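Enoyl-CoA hydratase/isomerase family protein (Pseudomonas syringae pv. tomato, PDB 3OT6) belongs to the enoyl-CoA hydratase/isomerase family and probably acts as an enzyme on a coenzyme A thioester, though its reaction is not established. Local coordinates at residues A[142-147]-A[154-159]; A[19-24]-A[31-36]. All blocks are in the same frame, centred on the assembly; numbering follows the deposited sequence.

Contact 1. Residues A[142-147]-A[154-159]; sequences AGIELA and SAFNRS
Residues 142-147 and 154-159 are both helical, and their backbones come nearest at Ala147 and Phe156, whose CA atoms lie 6.7 Å apart. Phe156 carries the whole contact from its side. Its CG is anti to the backbone N (chi1 168°), which extends the ring toward helix 141-150. The ring enters with its edge. CB of Ala147 lies in the ring plane at that edge, 3.7 Å from CE1 of Phe156. The carbonyl O of Ile144 is also at the edge, near the plane, 3.5 Å from the same CE1. Phe156 thus meets backbone as well as side chain.

The two segments belong to consecutive helices, 141-150 and 153-160, joined by a very short link within the crotonase-like fold. The ring packs back against the helix that the chain has just left. The CZ corner of Phe156 reaches CG2 of Ile144 more loosely, at 4.2 Å, and the two side chains cross at a slant. The CB of Leu146 points away from 154-159, and its side chain packs on helices 73-91 and 202-230. Ala147 also touches Leu114. On the second helix, Ser159 packs against Leu130, Phe166 and Phe176, and Arg158 forms a salt bridge with Glu164.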
loop_
_atom_site.group_PDB
_atom_site.type_symbol
_atom_site.label_atom_id
_atom_site.label_comp_id
_atom_site.label_asym_id
_atom_site.label_seq_id
_atom_site.Cartn_x
_atom_site.Cartn_y
_atom_site.Cartn_z
ATOM N N ALA A 142 3.226 0.245 -13.498
ATOM C CA ALA A 142 3.460 -0.141 -12.124
ATOM C C ALA A 142 2.186 -0.660 -11.451
ATOM O O ALA A 142 2.216 -1.709 -10.800
ATOM C CB ALA A 142 4.057 1.019 -11.336
ATOM N N GLY A 143 1.061 0.050 -11.603
ATOM C CA GLY A 143 -0.154 -0.339 -10.930
ATOM C C GLY A 143 -0.692 -1.628 -11.542
ATOM O O GLY A 143 -1.187 -2.545 -10.842
ATOM N N ILE A 144 -0.631 -1.729 -12.858
ATOM C CA ILE A 144 -1.134 -2.930 -13.507
ATOM C C ILE A 144 -0.386 -4.103 -12.903
ATOM O O ILE A 144 -0.996 -5.100 -12.506
ATOM C CB ILE A 144 -0.867 -2.889 -15.005
ATOM C CG1 ILE A 144 -1.832 -1.872 -15.689
ATOM C CG2 ILE A 144 -0.903 -4.297 -15.556
ATOM C CD1 ILE A 144 -1.440 -1.477 -17.114
ATOM N N GLU A 145 0.936 -3.938 -12.808
ATOM C CA GLU A 145 1.831 -5.009 -12.396
ATOM C C GLU A 145 1.730 -5.355 -10.888
ATOM O O GLU A 145 1.785 -6.547 -10.517
ATOM C CB GLU A 145 3.277 -4.728 -12.852
ATOM C CG GLU A 145 3.502 -4.795 -14.421
ATOM C CD GLU A 145 2.837 -6.011 -15.101
ATOM O OE1 GLU A 145 2.789 -7.094 -14.488
ATOM O OE2 GLU A 145 2.322 -5.885 -16.264
ATOM N N LEU A 146 1.493 -4.352 -10.036
ATOM C CA LEU A 146 1.177 -4.637 -8.636
ATOM C C LEU A 146 -0.121 -5.388 -8.535
ATOM O O LEU A 146 -0.264 -6.276 -7.714
ATOM C CB LEU A 146 1.048 -3.356 -7.830
ATOM C CG LEU A 146 2.318 -2.488 -7.611
ATOM C CD1 LEU A 146 1.925 -1.122 -7.022
ATOM C CD2 LEU A 146 3.249 -3.164 -6.688
ATOM N N ALA A 147 -1.100 -5.052 -9.363
ATOM C CA ALA A 147 -2.405 -5.722 -9.258
ATOM C C ALA A 147 -2.316 -7.128 -9.818
ATOM O O ALA A 147 -2.832 -8.083 -9.242
ATOM C CB ALA A 147 -3.450 -4.946 -9.929
ATOM N N SER A 154 -9.491 -13.486 -11.868
ATOM C CA SER A 154 -10.742 -13.075 -12.464
ATOM C C SER A 154 -11.249 -11.821 -11.781
ATOM O O SER A 154 -12.137 -11.185 -12.294
ATOM C CB SER A 154 -11.773 -14.217 -12.441
ATOM O OG SER A 154 -12.176 -14.488 -11.110
ATOM N N ALA A 155 -10.695 -11.479 -10.609
ATOM C CA ALA A 155 -10.954 -10.185 -9.970
ATOM C C ALA A 155 -10.049 -9.142 -10.607
ATOM O O ALA A 155 -10.410 -7.969 -10.640
ATOM C CB ALA A 155 -10.717 -10.243 -8.474
ATOM N N PHE A 156 -8.888 -9.553 -11.117
ATOM C CA PHE A 156 -7.900 -8.604 -11.678
ATOM C C PHE A 156 -8.374 -7.733 -12.883
ATOM O O PHE A 156 -8.202 -6.526 -12.835
ATOM C CB PHE A 156 -6.637 -9.366 -12.050
ATOM C CG PHE A 156 -5.665 -8.598 -12.891
ATOM C CD1 PHE A 156 -4.846 -7.613 -12.321
ATOM C CD2 PHE A 156 -5.505 -8.918 -14.236
ATOM C CE1 PHE A 156 -3.911 -6.882 -13.095
ATOM C CE2 PHE A 156 -4.561 -8.215 -15.057
ATOM C CZ PHE A 156 -3.741 -7.190 -14.461
ATOM N N ASN A 157 -8.924 -8.316 -13.957
ATOM C CA ASN A 157 -9.487 -7.521 -15.043
ATOM C C ASN A 157 -10.695 -6.676 -14.477
ATOM O O ASN A 157 -10.946 -5.552 -14.905
ATOM C CB ASN A 157 -9.922 -8.418 -16.180
ATOM C CG ASN A 157 -11.173 -9.234 -15.822
ATOM O OD1 ASN A 157 -12.286 -8.901 -16.255
ATOM N ND2 ASN A 157 -11.018 -10.200 -14.937
ATOM N N ARG A 158 -11.420 -7.173 -13.484
ATOM C CA ARG A 158 -12.582 -6.411 -13.050
ATOM C C ARG A 158 -12.103 -5.219 -12.261
ATOM O O ARG A 158 -12.621 -4.098 -12.372
ATOM C CB ARG A 158 -13.547 -7.274 -12.271
ATOM C CG ARG A 158 -14.414 -8.151 -13.192
ATOM C CD ARG A 158 -14.956 -9.420 -12.477
ATOM N NE ARG A 158 -15.434 -9.005 -11.187
ATOM C CZ ARG A 158 -15.263 -9.681 -10.062
ATOM N NH1 ARG A 158 -14.662 -10.857 -10.049
ATOM N NH2 ARG A 158 -15.725 -9.158 -8.946
ATOM N N SER A 159 -11.069 -5.420 -11.480
ATOM C CA SER A 159 -10.589 -4.307 -10.677
ATOM C C SER A 159 -9.918 -3.202 -11.535
ATOM O O SER A 159 -10.190 -2.031 -11.384
ATOM C CB SER A 159 -9.621 -4.832 -9.614
ATOM O OG SER A 159 -9.034 -3.741 -8.906
#

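Contact 2. Residues A[19-24]-A[31-36]; sequences LTLNNG and PDVIIA
This contact lies in a beta-alpha-beta unit of the crotonase-like fold, made of strand 16-21, helix 31-46 and strand 50-54. It joins the end of the first strand and the loop after it to the first turns of the helix. The backbones are closest at Asn23 and Val33, with CA atoms 7.7 Å apart. Val33 is the centre of the contact. Its CB points toward the strand segment. Of its two methyl groups, CG1 meets Leu21 alone, while CG2 meets both Leu21 and Asn23.

CG1 of Val33 meets CD1 of Leu21 at 3.5 Å. Leu21 has CG anti to its backbone N (chi1 174°), and the end of its side chain comes nearer to the helix than its first bond suggests. The Leu21 and Val33 side chains cross at about a right angle. CD1 of Leu21 also touches CG2 of Val33, at 3.8 Å, and so meets both branches of the valine. Both residues are buried. Leu21 packs further on Asn27 and Ile29, and Val33 on Leu7 of helix 4-7.

Asn23 comes from the loop, and its side chain crosses that of Val33 obliquely. This approach is van der Waals contact with a methyl group. The polar partner of the amide lies elsewhere: ND2 of Asn23 donates a hydrogen bond to the carbonyl O of Ala28. The backbone N of Asn23 hydrogen-bonds to OD1 of Asn27, and near the start of the helix the backbone N of Val33 does so to OG of Ser30. Across the contact, ND2 of Asn23 lies 3.6 Å from CG2 of Val33.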
loop_
_atom_site.group_PDB
_atom_site.type_symbol
_atom_site.label_atom_id
_atom_site.label_comp_id
_atom_site.label_asym_id
_atom_site.label_seq_id
_atom_site.Cartn_x
_atom_site.Cartn_y
_atom_site.Cartn_z
ATOM N N LEU A 19 3.076 2.714 11.560
ATOM C CA LEU A 19 3.159 3.908 10.672
ATOM C C LEU A 19 1.752 4.377 10.393
ATOM O O LEU A 19 0.940 3.658 9.770
ATOM C CB LEU A 19 3.920 3.580 9.400
ATOM C CG LEU A 19 5.478 3.505 9.541
ATOM C CD1 LEU A 19 5.978 2.526 10.614
ATOM C CD2 LEU A 19 6.165 3.211 8.259
ATOM N N THR A 20 1.403 5.539 10.946
ATOM C CA THR A 20 0.021 6.007 10.846
ATOM C C THR A 20 -0.007 7.137 9.850
ATOM O O THR A 20 0.678 8.148 10.060
ATOM C CB THR A 20 -0.537 6.489 12.157
ATOM O OG1 THR A 20 -0.463 5.423 13.117
ATOM C CG2 THR A 20 -1.993 6.867 11.974
ATOM N N LEU A 21 -0.681 6.940 8.718
ATOM C CA LEU A 21 -0.775 8.011 7.766
ATOM C C LEU A 21 -1.875 8.910 8.255
ATOM O O LEU A 21 -2.930 8.432 8.684
ATOM C CB LEU A 21 -1.127 7.461 6.392
ATOM C CG LEU A 21 -1.419 8.431 5.241
ATOM C CD1 LEU A 21 -0.313 9.494 4.963
ATOM C CD2 LEU A 21 -1.794 7.643 3.984
ATOM N N ASN A 22 -1.625 10.208 8.214
ATOM C CA ASN A 22 -2.622 11.189 8.605
ATOM C C ASN A 22 -2.470 12.515 7.809
ATOM O O ASN A 22 -1.747 13.446 8.219
ATOM C CB ASN A 22 -2.524 11.395 10.114
ATOM C CG ASN A 22 -3.484 12.434 10.624
ATOM O OD1 ASN A 22 -4.439 12.822 9.943
ATOM N ND2 ASN A 22 -3.222 12.912 11.819
ATOM N N ASN A 23 -3.129 12.575 6.657
ATOM C CA ASN A 23 -2.999 13.697 5.748
ATOM C C ASN A 23 -4.380 14.232 5.298
ATOM O O ASN A 23 -5.009 13.669 4.398
ATOM C CB ASN A 23 -2.190 13.263 4.527
ATOM C CG ASN A 23 -1.991 14.401 3.528
ATOM O OD1 ASN A 23 -1.864 15.550 3.931
ATOM N ND2 ASN A 23 -1.956 14.088 2.225
ATOM N N GLY A 24 -4.865 15.298 5.916
ATOM C CA GLY A 24 -6.162 15.851 5.545
ATOM C C GLY A 24 -7.335 14.869 5.580
ATOM O O GLY A 24 -7.315 13.885 6.281
ATOM N N PRO A 31 3.566 14.278 -2.450
ATOM C CA PRO A 31 5.056 14.148 -2.361
ATOM C C PRO A 31 5.621 14.107 -0.922
ATOM O O PRO A 31 6.504 13.300 -0.629
ATOM C CB PRO A 31 5.556 15.350 -3.137
ATOM C CG PRO A 31 4.469 15.535 -4.235
ATOM C CD PRO A 31 3.161 15.227 -3.522
ATOM N N ASP A 32 5.083 14.926 -0.040
ATOM C CA ASP A 32 5.482 14.950 1.371
ATOM C C ASP A 32 5.144 13.633 2.053
ATOM O O ASP A 32 5.957 13.096 2.789
ATOM C CB ASP A 32 4.725 16.068 2.095
ATOM C CG ASP A 32 5.225 17.482 1.728
ATOM O OD1 ASP A 32 6.227 17.651 0.993
ATOM O OD2 ASP A 32 4.550 18.451 2.194
ATOM N N VAL A 33 3.953 13.086 1.777
ATOM C CA VAL A 33 3.579 11.788 2.330
ATOM C C VAL A 33 4.598 10.725 2.002
ATOM O O VAL A 33 4.971 9.976 2.874
ATOM C CB VAL A 33 2.165 11.368 1.959
ATOM C CG1 VAL A 33 1.925 9.929 2.299
ATOM C CG2 VAL A 33 1.149 12.241 2.725
ATOM N N ILE A 34 5.123 10.712 0.791
ATOM C CA ILE A 34 6.054 9.666 0.396
ATOM C C ILE A 34 7.412 9.825 1.091
ATOM O O ILE A 34 8.039 8.843 1.485
ATOM C CB ILE A 34 6.197 9.612 -1.143
ATOM C CG1 ILE A 34 4.835 9.220 -1.748
ATOM C CG2 ILE A 34 7.307 8.647 -1.556
ATOM C CD1 ILE A 34 4.750 9.444 -3.204
ATOM N N ILE A 35 7.855 11.080 1.211
ATOM C CA ILE A 35 9.043 11.414 1.933
ATOM C C ILE A 35 8.878 10.992 3.418
ATOM O O ILE A 35 9.757 10.343 4.011
ATOM C CB ILE A 35 9.333 12.888 1.831
ATOM C CG1 ILE A 35 9.777 13.234 0.393
ATOM C CG2 ILE A 35 10.470 13.210 2.785
ATOM C CD1 ILE A 35 9.890 14.697 0.126
ATOM N N ALA A 36 7.744 11.326 4.005
ATOM C CA ALA A 36 7.475 10.908 5.371
ATOM C C ALA A 36 7.592 9.417 5.438
ATOM O O ALA A 36 8.259 8.935 6.341
ATOM C CB ALA A 36 6.091 11.375 5.845
#

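How the contacts relate
Contact 2 comes first along the chain and closes before contact 1 opens. Their centres are 25 Å apart, on opposite sides of the chain's centre, and their nearest atoms are about 12 Å apart. They share no helix or strand. Contact 2 pairs a strand of the six-stranded sheet with the helix that follows it. Contact 1 pairs two successive helices, and the second packs on strand 165-166 of the smaller sheet. Helix 73-91 is a common neighbour: Pro31 and Ile34 touch it from one contact, Ala142 and Leu146 from the other. Both contacts lie in one enoyl-CoA hydratase/isomerase family region, in separate parts of its packing.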